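Local coordinates for calcium homeostasis modulator protein 5 (Homo sapiens, PDB 7D61) that assembles as eleven copies into a cone-shaped membrane channel, possibly of large pore, whose gating and ion conductance are likely regulated by membrane lipids, at residues S21-L26 against L108-M113; A118-T123 against Q178-G183; L231-K236 against D252-P257. All coordinates share one frame; numbering follows the deposited sequence.

Interaction 1. Residues S21-L26 against L108-M113; sequences SFMALL and LVAPVM. With PA8 (1,2-dioctanoyl-sn-glycero-3-phosphate), chain O.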
loop_
_atom_site.group_PDB
_atom_site.type_symbol
_atom_site.label_atom_id
_atom_site.label_comp_id
_atom_site.label_asym_id
_atom_site.label_seq_id
_atom_site.Cartn_x
_atom_site.Cartn_y
_atom_site.Cartn_z
ATOM N N SER A 21 24.414 -6.740 26.917
ATOM C CA SER A 21 24.352 -7.191 25.531
ATOM C C SER A 21 24.307 -6.018 24.563
ATOM O O SER A 21 24.757 -6.141 23.420
ATOM C CB SER A 21 23.138 -8.093 25.319
ATOM O OG SER A 21 23.352 -9.373 25.883
ATOM N N PHE A 22 23.764 -4.879 24.997
ATOM C CA PHE A 22 23.783 -3.677 24.175
ATOM C C PHE A 22 25.115 -2.946 24.262
ATOM O O PHE A 22 25.488 -2.250 23.313
ATOM C CB PHE A 22 22.648 -2.738 24.589
ATOM C CG PHE A 22 22.081 -1.935 23.455
ATOM C CD1 PHE A 22 21.409 -2.561 22.416
ATOM C CD2 PHE A 22 22.219 -0.556 23.428
ATOM C CE1 PHE A 22 20.884 -1.825 21.367
ATOM C CE2 PHE A 22 21.697 0.187 22.382
ATOM C CZ PHE A 22 21.029 -0.449 21.351
ATOM N N MET A 23 25.832 -3.092 25.378
ATOM C CA MET A 23 27.168 -2.524 25.490
ATOM C C MET A 23 28.173 -3.291 24.640
ATOM O O MET A 23 29.163 -2.712 24.181
ATOM C CB MET A 23 27.607 -2.515 26.954
ATOM C CG MET A 23 28.681 -1.497 27.286
ATOM S SD MET A 23 29.541 -1.882 28.822
ATOM C CE MET A 23 28.269 -1.522 30.028
ATOM N N ALA A 24 27.938 -4.587 24.422
ATOM C CA ALA A 24 28.839 -5.385 23.602
ATOM C C ALA A 24 28.512 -5.279 22.119
ATOM O O ALA A 24 29.403 -5.442 21.281
ATOM C CB ALA A 24 28.795 -6.849 24.040
ATOM N N LEU A 25 27.253 -5.011 21.775
ATOM C CA LEU A 25 26.870 -4.870 20.377
ATOM C C LEU A 25 27.276 -3.518 19.806
ATOM O O LEU A 25 27.387 -3.381 18.583
ATOM C CB LEU A 25 25.359 -5.097 20.237
ATOM C CG LEU A 25 24.667 -5.267 18.880
ATOM C CD1 LEU A 25 23.526 -6.255 19.021
ATOM C CD2 LEU A 25 24.122 -3.948 18.349
ATOM N N LEU A 26 27.523 -2.527 20.660
ATOM C CA LEU A 26 27.959 -1.216 20.200
ATOM C C LEU A 26 29.468 -1.125 20.044
ATOM O O LEU A 26 29.950 -0.350 19.210
ATOM C CB LEU A 26 27.482 -0.130 21.166
ATOM C CG LEU A 26 26.023 0.309 21.034
ATOM C CD1 LEU A 26 25.636 1.213 22.191
ATOM C CD2 LEU A 26 25.792 1.007 19.705
ATOM N N LEU A 108 35.244 -0.917 34.516
ATOM C CA LEU A 108 36.269 -1.576 33.722
ATOM C C LEU A 108 35.697 -2.574 32.726
ATOM O O LEU A 108 36.465 -3.286 32.079
ATOM C CB LEU A 108 37.271 -2.286 34.637
ATOM C CG LEU A 108 38.482 -1.483 35.110
ATOM C CD1 LEU A 108 39.247 -2.251 36.171
ATOM C CD2 LEU A 108 39.386 -1.148 33.943
ATOM N N VAL A 109 34.375 -2.642 32.589
ATOM C CA VAL A 109 33.763 -3.630 31.706
ATOM C C VAL A 109 33.927 -3.225 30.247
ATOM O O VAL A 109 34.364 -4.023 29.411
ATOM C CB VAL A 109 32.282 -3.826 32.084
ATOM C CG1 VAL A 109 31.543 -4.607 31.013
ATOM C CG2 VAL A 109 32.171 -4.522 33.426
ATOM N N ALA A 110 33.593 -1.982 29.922
ATOM C CA ALA A 110 33.698 -1.468 28.558
ATOM C C ALA A 110 35.133 -1.265 28.049
ATOM O O ALA A 110 35.339 -1.382 26.835
ATOM C CB ALA A 110 32.891 -0.171 28.427
ATOM N N PRO A 111 36.142 -0.927 28.880
ATOM C CA PRO A 111 37.526 -1.068 28.385
ATOM C C PRO A 111 37.930 -2.489 28.021
ATOM O O PRO A 111 38.663 -2.675 27.044
ATOM C CB PRO A 111 38.365 -0.537 29.552
ATOM C CG PRO A 111 37.538 0.468 30.156
ATOM C CD PRO A 111 36.115 0.023 30.015
ATOM N N VAL A 112 37.491 -3.492 28.784
ATOM C CA VAL A 112 37.877 -4.872 28.496
ATOM C C VAL A 112 37.177 -5.371 27.237
ATOM O O VAL A 112 37.786 -6.044 26.396
ATOM C CB VAL A 112 37.594 -5.762 29.723
ATOM C CG1 VAL A 112 37.666 -7.240 29.380
ATOM C CG2 VAL A 112 38.595 -5.459 30.817
ATOM N N MET A 113 35.918 -4.989 27.043
ATOM C CA MET A 113 35.210 -5.365 25.827
ATOM C C MET A 113 35.651 -4.569 24.604
ATOM O O MET A 113 35.229 -4.902 23.492
ATOM C CB MET A 113 33.702 -5.207 26.020
ATOM C CG MET A 113 33.112 -6.159 27.043
ATOM S SD MET A 113 31.312 -6.237 26.998
ATOM C CE MET A 113 30.905 -4.534 26.645
HETATM O O1 PA8 O . 23.837 -5.031 39.164
HETATM O O2 PA8 O . 21.938 -3.687 38.356
HETATM P P1 PA8 O . 23.440 -3.737 38.499
HETATM O O3 PA8 O . 23.903 -2.572 39.343
HETATM O O4 PA8 O . 24.141 -3.650 37.010
HETATM C C1 PA8 O . 24.244 -2.401 36.387
HETATM C C2 PA8 O . 23.483 -2.459 35.066
HETATM C C3 PA8 O . 22.000 -2.193 35.322
HETATM O O5 PA8 O . 21.645 -1.006 34.671
HETATM C C4 PA8 O . 20.667 -1.146 33.677
HETATM O O6 PA8 O . 20.100 -2.177 33.535
HETATM C C5 PA8 O . 20.329 0.042 32.777
HETATM C C6 PA8 O . 20.296 -0.325 31.295
HETATM C C7 PA8 O . 18.893 -0.662 30.798
HETATM O O7 PA8 O . 23.988 -1.488 34.192
HETATM C C12 PA8 O . 24.159 -1.911 32.867
HETATM O O8 PA8 O . 23.685 -2.931 32.493
HETATM C C13 PA8 O . 24.955 -1.048 31.891
HETATM C C14 PA8 O . 24.063 -0.421 30.824
HETATM C C15 PA8 O . 24.860 0.372 29.793
HETATM C C16 PA8 O . 24.048 0.654 28.532
HETATM C C17 PA8 O . 24.711 1.700 27.641
HETATM C C18 PA8 O . 24.116 1.720 26.235
HETATM C C19 PA8 O . 24.576 2.932 25.430
#
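The lipid-lined seam between transmembrane helices S1 and S3 is held here by two methionines, Met-23 and Met-113, whose side chains cross at about a right angle. CE of Met-113 approaches SD of Met-23 to 3.7 Å and also rests 3.5 Å from the carbonyl O of Met-23, while SD of Met-113 meets CB of Ala-24 at 3.9 Å. Met-23 has CG swung away from the backbone N (chi1 -157°), and the chain reaches across the gap until SD lies 3.8 Å from CB of Ala-110 and 4.0 Å from CG1 of Val-109. A bend at chi3 (-71°) then sends CE to the bound dioctanoyl phosphatidic acid, 3.8 Å from its acyl carbon C13. Long, flexible methionines suit segment axes that approach to 10.2 Å, a spacing that alanines alone would not bridge. With an alanine here in place of Met-23, the methyl contact with the acyl chain near C13 would probably be lost, and the methyl of Met-113 left without the thioether it packs on. The segments of helices 18-38 and 109-119 diverge by 39°, and beyond the latter Leu-108 and Pro-111 lean on Leu-63 of helix 47-68.

Interaction 2. Residues A118-T123 against Q178-G183; sequences ALLNGT and QSQILG. With PA8 (1,2-dioctanoyl-sn-glycero-3-phosphate), chain P.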
loop_
_atom_site.group_PDB
_atom_site.type_symbol
_atom_site.label_atom_id
_atom_site.label_comp_id
_atom_site.label_asym_id
_atom_site.label_seq_id
_atom_site.Cartn_x
_atom_site.Cartn_y
_atom_site.Cartn_z
ATOM N N ALA A 118 39.069 -5.563 19.572
ATOM C CA ALA A 118 40.150 -4.996 18.774
ATOM C C ALA A 118 41.281 -5.993 18.562
ATOM O O ALA A 118 42.006 -5.899 17.567
ATOM C CB ALA A 118 40.682 -3.726 19.434
ATOM N N LEU A 119 41.452 -6.945 19.477
ATOM C CA LEU A 119 42.460 -7.982 19.306
ATOM C C LEU A 119 41.952 -9.184 18.522
ATOM O O LEU A 119 42.765 -9.923 17.961
ATOM C CB LEU A 119 42.982 -8.448 20.665
ATOM C CG LEU A 119 44.085 -7.601 21.295
ATOM C CD1 LEU A 119 44.411 -8.114 22.682
ATOM C CD2 LEU A 119 45.316 -7.604 20.422
ATOM N N LEU A 120 40.639 -9.395 18.461
ATOM C CA LEU A 120 40.070 -10.441 17.622
ATOM C C LEU A 120 39.926 -10.012 16.169
ATOM O O LEU A 120 39.507 -10.822 15.338
ATOM C CB LEU A 120 38.709 -10.880 18.164
ATOM C CG LEU A 120 38.717 -11.807 19.381
ATOM C CD1 LEU A 120 37.301 -12.179 19.765
ATOM C CD2 LEU A 120 39.539 -13.046 19.105
ATOM N N ASN A 121 40.245 -8.762 15.855
ATOM C CA ASN A 121 40.349 -8.253 14.492
ATOM C C ASN A 121 41.777 -7.719 14.403
ATOM O O ASN A 121 42.043 -6.559 14.722
ATOM C CB ASN A 121 39.286 -7.181 14.213
ATOM C CG ASN A 121 39.537 -6.419 12.927
ATOM O OD1 ASN A 121 40.003 -6.980 11.938
ATOM N ND2 ASN A 121 39.228 -5.129 12.939
ATOM N N GLY A 122 42.703 -8.579 13.988
ATOM C CA GLY A 122 44.117 -8.312 14.170
ATOM C C GLY A 122 44.751 -7.324 13.213
ATOM O O GLY A 122 45.739 -7.652 12.550
ATOM N N THR A 123 44.210 -6.111 13.136
ATOM C CA THR A 123 44.792 -5.061 12.313
ATOM C C THR A 123 45.617 -4.062 13.109
ATOM O O THR A 123 46.562 -3.487 12.562
ATOM C CB THR A 123 43.696 -4.308 11.552
ATOM O OG1 THR A 123 42.949 -3.500 12.465
ATOM C CG2 THR A 123 42.760 -5.285 10.871
ATOM N N GLN A 178 48.654 -14.293 16.168
ATOM C CA GLN A 178 49.172 -14.097 17.514
ATOM C C GLN A 178 48.329 -13.123 18.321
ATOM O O GLN A 178 48.438 -13.100 19.550
ATOM C CB GLN A 178 50.614 -13.592 17.461
ATOM C CG GLN A 178 51.643 -14.665 17.189
ATOM C CD GLN A 178 53.048 -14.110 17.106
ATOM O OE1 GLN A 178 53.243 -12.902 16.972
ATOM N NE2 GLN A 178 54.039 -14.989 17.183
ATOM N N SER A 179 47.498 -12.321 17.660
ATOM C CA SER A 179 46.604 -11.406 18.353
ATOM C C SER A 179 45.270 -12.047 18.697
ATOM O O SER A 179 44.680 -11.712 19.729
ATOM C CB SER A 179 46.361 -10.157 17.507
ATOM O OG SER A 179 45.630 -10.468 16.338
ATOM N N GLN A 180 44.778 -12.959 17.856
ATOM C CA GLN A 180 43.529 -13.644 18.155
ATOM C C GLN A 180 43.699 -14.698 19.240
ATOM O O GLN A 180 42.718 -15.049 19.899
ATOM C CB GLN A 180 42.961 -14.268 16.882
ATOM C CG GLN A 180 42.545 -13.245 15.847
ATOM C CD GLN A 180 41.958 -13.874 14.605
ATOM O OE1 GLN A 180 42.436 -14.904 14.134
ATOM N NE2 GLN A 180 40.916 -13.259 14.063
ATOM N N ILE A 181 44.913 -15.208 19.440
ATOM C CA ILE A 181 45.180 -16.041 20.607
ATOM C C ILE A 181 45.227 -15.177 21.862
ATOM O O ILE A 181 44.693 -15.550 22.914
ATOM C CB ILE A 181 46.483 -16.839 20.397
ATOM C CG1 ILE A 181 46.282 -17.900 19.317
ATOM C CG2 ILE A 181 46.950 -17.509 21.677
ATOM C CD1 ILE A 181 47.568 -18.497 18.810
ATOM N N LEU A 182 45.822 -13.987 21.758
ATOM C CA LEU A 182 45.838 -13.045 22.871
ATOM C C LEU A 182 44.474 -12.423 23.127
ATOM O O LEU A 182 44.232 -11.927 24.230
ATOM C CB LEU A 182 46.856 -11.936 22.609
ATOM C CG LEU A 182 48.285 -12.176 23.087
ATOM C CD1 LEU A 182 49.156 -10.993 22.725
ATOM C CD2 LEU A 182 48.305 -12.420 24.581
ATOM N N GLY A 183 43.586 -12.424 22.133
ATOM C CA GLY A 183 42.249 -11.905 22.352
ATOM C C GLY A 183 41.390 -12.840 23.183
ATOM O O GLY A 183 40.641 -12.394 24.053
HETATM O O1 PA8 P . 38.038 -10.193 8.556
HETATM O O2 PA8 P . 38.650 -10.442 10.933
HETATM P P1 PA8 P . 38.435 -9.455 9.811
HETATM O O3 PA8 P . 39.717 -8.696 9.559
HETATM O O4 PA8 P . 37.240 -8.396 10.223
HETATM C C1 PA8 P . 36.782 -8.372 11.546
HETATM C C2 PA8 P . 35.513 -9.218 11.629
HETATM C C3 PA8 P . 35.582 -10.107 12.870
HETATM O O5 PA8 P . 34.457 -9.858 13.665
HETATM C C4 PA8 P . 34.577 -10.272 14.999
HETATM O O6 PA8 P . 35.602 -10.706 15.407
HETATM C C5 PA8 P . 33.379 -10.167 15.940
HETATM C C6 PA8 P . 33.697 -10.705 17.333
HETATM C C7 PA8 P . 32.441 -10.985 18.155
HETATM O O7 PA8 P . 34.383 -8.394 11.702
HETATM C C12 PA8 P . 33.668 -8.239 10.503
HETATM O O8 PA8 P . 34.213 -8.361 9.458
HETATM C C13 PA8 P . 32.180 -7.888 10.530
HETATM C C14 PA8 P . 31.307 -8.979 11.148
HETATM C C15 PA8 P . 31.247 -8.886 12.670
HETATM C C16 PA8 P . 29.989 -9.527 13.249
HETATM C C17 PA8 P . 28.734 -8.697 12.991
HETATM C C18 PA8 P . 27.553 -9.163 13.840
#
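The carboxamide of Gln-180 and the peptide carbonyl of Leu-120 are the flat groups that meet: the carbonyl oxygen lies at the edge of the amide, 5° out of its plane. NE2 of Gln-180 donates to O of Leu-120 over 3.1 Å in a nearly straight bond (171°), although the donor stands above the carbonyl plane, 48° out of it. The amide's other bonds reach a neighbouring subunit, OE1 to Tyr-50 OH and NE2 to Ala-38 O of that chain. Beside this bond, helix 178-203 packs against the end of helix 109-119. OG of Ser-179 makes a weak 3.3 Å hydrogen bond to O of Leu-119 and sits 3.4 Å from CA of Gly-122. Gly-122 centres an inverse gamma turn, and its lack of a side chain is consistent with the closeness of that hydroxyl. Gly-183 likewise lets CB of Leu-119 come within 3.9 Å of its CA, and CD2 of Leu-120 comes to 3.8 Å from the carbonyl O of Gln-180. Next door, Asn-121 has OD1 2.9 Å from phosphate oxygen O3 of a phosphatidic acid, while its ND2 donates to Glu-31 and Ser-35 of S1. Where the helix of S3 breaks off after 109-119, then, Gln-180 of S4 meets one carbonyl firmly and Ser-179 another weakly, and Gln-180 ties this lipid-binding turn to the subunit interface.

Interaction 3. Residues L231-K236 against D252-P257; sequences LDYANK and DPFPMP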
loop_
_atom_site.group_PDB
_atom_site.type_symbol
_atom_site.label_atom_id
_atom_site.label_comp_id
_atom_site.label_asym_id
_atom_site.label_seq_id
_atom_site.Cartn_x
_atom_site.Cartn_y
_atom_site.Cartn_z
ATOM N N LEU A 231 9.563 16.843 45.439
ATOM C CA LEU A 231 8.778 17.595 44.471
ATOM C C LEU A 231 7.513 18.181 45.082
ATOM O O LEU A 231 6.948 19.123 44.520
ATOM C CB LEU A 231 8.448 16.684 43.283
ATOM C CG LEU A 231 7.844 17.181 41.971
ATOM C CD1 LEU A 231 8.407 16.361 40.832
ATOM C CD2 LEU A 231 6.328 17.066 41.974
ATOM N N ASP A 232 7.072 17.665 46.227
ATOM C CA ASP A 232 5.899 18.195 46.909
ATOM C C ASP A 232 6.255 19.349 47.834
ATOM O O ASP A 232 5.483 20.304 47.959
ATOM C CB ASP A 232 5.205 17.080 47.697
ATOM C CG ASP A 232 4.044 17.582 48.527
ATOM O OD1 ASP A 232 3.146 18.237 47.959
ATOM O OD2 ASP A 232 4.026 17.317 49.747
ATOM N N TYR A 233 7.419 19.285 48.479
ATOM C CA TYR A 233 7.868 20.371 49.338
ATOM C C TYR A 233 8.461 21.531 48.555
ATOM O O TYR A 233 8.622 22.619 49.118
ATOM C CB TYR A 233 8.896 19.856 50.345
ATOM C CG TYR A 233 8.289 19.385 51.643
ATOM C CD1 TYR A 233 8.460 20.110 52.815
ATOM C CD2 TYR A 233 7.541 18.217 51.696
ATOM C CE1 TYR A 233 7.905 19.683 54.005
ATOM C CE2 TYR A 233 6.980 17.782 52.881
ATOM C CZ TYR A 233 7.166 18.520 54.031
ATOM O OH TYR A 233 6.612 18.091 55.214
ATOM N N ALA A 234 8.793 21.329 47.281
ATOM C CA ALA A 234 9.302 22.407 46.446
ATOM C C ALA A 234 8.198 23.196 45.763
ATOM O O ALA A 234 8.424 24.350 45.385
ATOM C CB ALA A 234 10.259 21.854 45.389
ATOM N N ASN A 235 7.015 22.605 45.591
ATOM C CA ASN A 235 5.872 23.348 45.076
ATOM C C ASN A 235 5.219 24.209 46.143
ATOM O O ASN A 235 4.540 25.183 45.804
ATOM C CB ASN A 235 4.831 22.391 44.497
ATOM C CG ASN A 235 5.043 22.119 43.026
ATOM O OD1 ASN A 235 5.380 23.018 42.257
ATOM N ND2 ASN A 235 4.838 20.872 42.622
ATOM N N LYS A 236 5.405 23.873 47.416
ATOM C CA LYS A 236 4.860 24.665 48.508
ATOM C C LYS A 236 5.815 25.748 48.981
ATOM O O LYS A 236 5.364 26.734 49.573
ATOM C CB LYS A 236 4.498 23.760 49.688
ATOM C CG LYS A 236 3.324 22.838 49.421
ATOM C CD LYS A 236 3.242 21.736 50.464
ATOM C CE LYS A 236 3.000 22.309 51.848
ATOM N NZ LYS A 236 3.625 21.475 52.912
ATOM N N ASP A 252 4.624 33.123 56.716
ATOM C CA ASP A 252 4.538 32.161 57.799
ATOM C C ASP A 252 5.825 31.337 57.851
ATOM O O ASP A 252 6.503 31.175 56.832
ATOM C CB ASP A 252 3.335 31.242 57.599
ATOM C CG ASP A 252 2.020 31.925 57.915
ATOM O OD1 ASP A 252 2.044 33.083 58.382
ATOM O OD2 ASP A 252 0.960 31.300 57.698
ATOM N N PRO A 253 6.202 30.834 59.028
ATOM C CA PRO A 253 7.386 29.970 59.107
ATOM C C PRO A 253 7.177 28.646 58.389
ATOM O O PRO A 253 6.087 28.069 58.392
ATOM C CB PRO A 253 7.579 29.759 60.615
ATOM C CG PRO A 253 6.292 30.162 61.242
ATOM C CD PRO A 253 5.717 31.218 60.363
ATOM N N PHE A 254 8.247 28.174 57.761
ATOM C CA PHE A 254 8.227 26.953 56.957
ATOM C C PHE A 254 9.122 25.915 57.615
ATOM O O PHE A 254 10.356 26.084 57.624
ATOM C CB PHE A 254 8.700 27.247 55.533
ATOM C CG PHE A 254 8.312 26.201 54.530
ATOM C CD1 PHE A 254 7.005 26.101 54.081
ATOM C CD2 PHE A 254 9.261 25.329 54.019
ATOM C CE1 PHE A 254 6.649 25.140 53.151
ATOM C CE2 PHE A 254 8.911 24.369 53.090
ATOM C CZ PHE A 254 7.604 24.275 52.655
ATOM N N PRO A 255 8.568 24.844 58.188
ATOM C CA PRO A 255 9.407 23.859 58.887
ATOM C C PRO A 255 10.180 22.983 57.909
ATOM O O PRO A 255 9.606 22.382 56.997
ATOM C CB PRO A 255 8.397 23.040 59.697
ATOM C CG PRO A 255 7.102 23.212 58.985
ATOM C CD PRO A 255 7.130 24.564 58.340
ATOM N N MET A 256 11.493 22.920 58.107
ATOM C CA MET A 256 12.414 22.150 57.289
ATOM C C MET A 256 13.450 21.520 58.208
ATOM O O MET A 256 13.662 22.010 59.324
ATOM C CB MET A 256 13.109 23.035 56.240
ATOM C CG MET A 256 12.246 23.373 55.036
ATOM S SD MET A 256 11.899 21.937 54.005
ATOM C CE MET A 256 13.461 21.747 53.157
ATOM N N PRO A 257 14.078 20.417 57.791
ATOM C CA PRO A 257 15.150 19.833 58.605
ATOM C C PRO A 257 16.364 20.745 58.694
ATOM O O PRO A 257 16.653 21.528 57.788
ATOM C CB PRO A 257 15.494 18.529 57.871
ATOM C CG PRO A 257 14.782 18.590 56.568
ATOM C CD PRO A 257 13.610 19.476 56.760
#
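Tyr-233 turns one flank of its ring to Phe-254 and Met-256 together, with CD1 4.3 Å from CZ of Phe-254 and 4.1 Å from SD of Met-256. The sulfur is 5.3 Å from the ring centroid and 66° off the ring normal, an oblique Met-aromatic contact. Met-256 gets there by bending at both chi2 (-68°) and chi3 (-76°), and its side chain runs antiparallel alongside that of Tyr-233. At the edge of the tyrosine ring, near its plane, stands the carbonyl O of Pro-255, 4.4 Å from CE1. These residues join the long cytoplasmic helix 209-246 to the extended, proline-rich strip 252-257 that runs back beside it towards helix 259-264. Pro-253, Pro-255 and Pro-257 suit such a strip, since their nitrogens carry no N-H and their rings restrict phi; at its start, O of Asp-252 accepts a hydrogen bond from Arg-240 of the same helix. Phe-254 spans the gap with CG anti to its amide nitrogen. Its CZ lies 4.0 Å from O of Tyr-233, and its CE1 lies 4.1 Å from O of Lys-236 and 4.3 Å from the aliphatic CB of the same lysine. The long flat ring suits this place because it can touch both carbonyl oxygens and the lysine CB from the strip. Two further copies of the protein close in: the ring of Tyr-233 meets Phe-246 of one neighbouring subunit, and Met-256 packs on Phe-214 of another.

In the fold
Interactions 1 and 2 use successive parts of helix 109-119, with centres about 17 Å apart and nearest atoms about 6 Å apart. Each has its own bound phosphatidic acid: interaction 1 meets an acyl chain of one, which is also hydrogen-bonded to Lys-15, whereas interaction 2 lies by the head group of another. S3 is thus joined to S1 in the first and to S4 in the second. Interaction 3 lies apart from the lipid sites, its centre about 44 Å from that of interaction 1 and about 60 Å from that of interaction 2, across the chain's centre. Helix 178-203 of interaction 2 is followed in the chain by helix 209-246 of interaction 3, and both contacts touch the same neighbouring subunit.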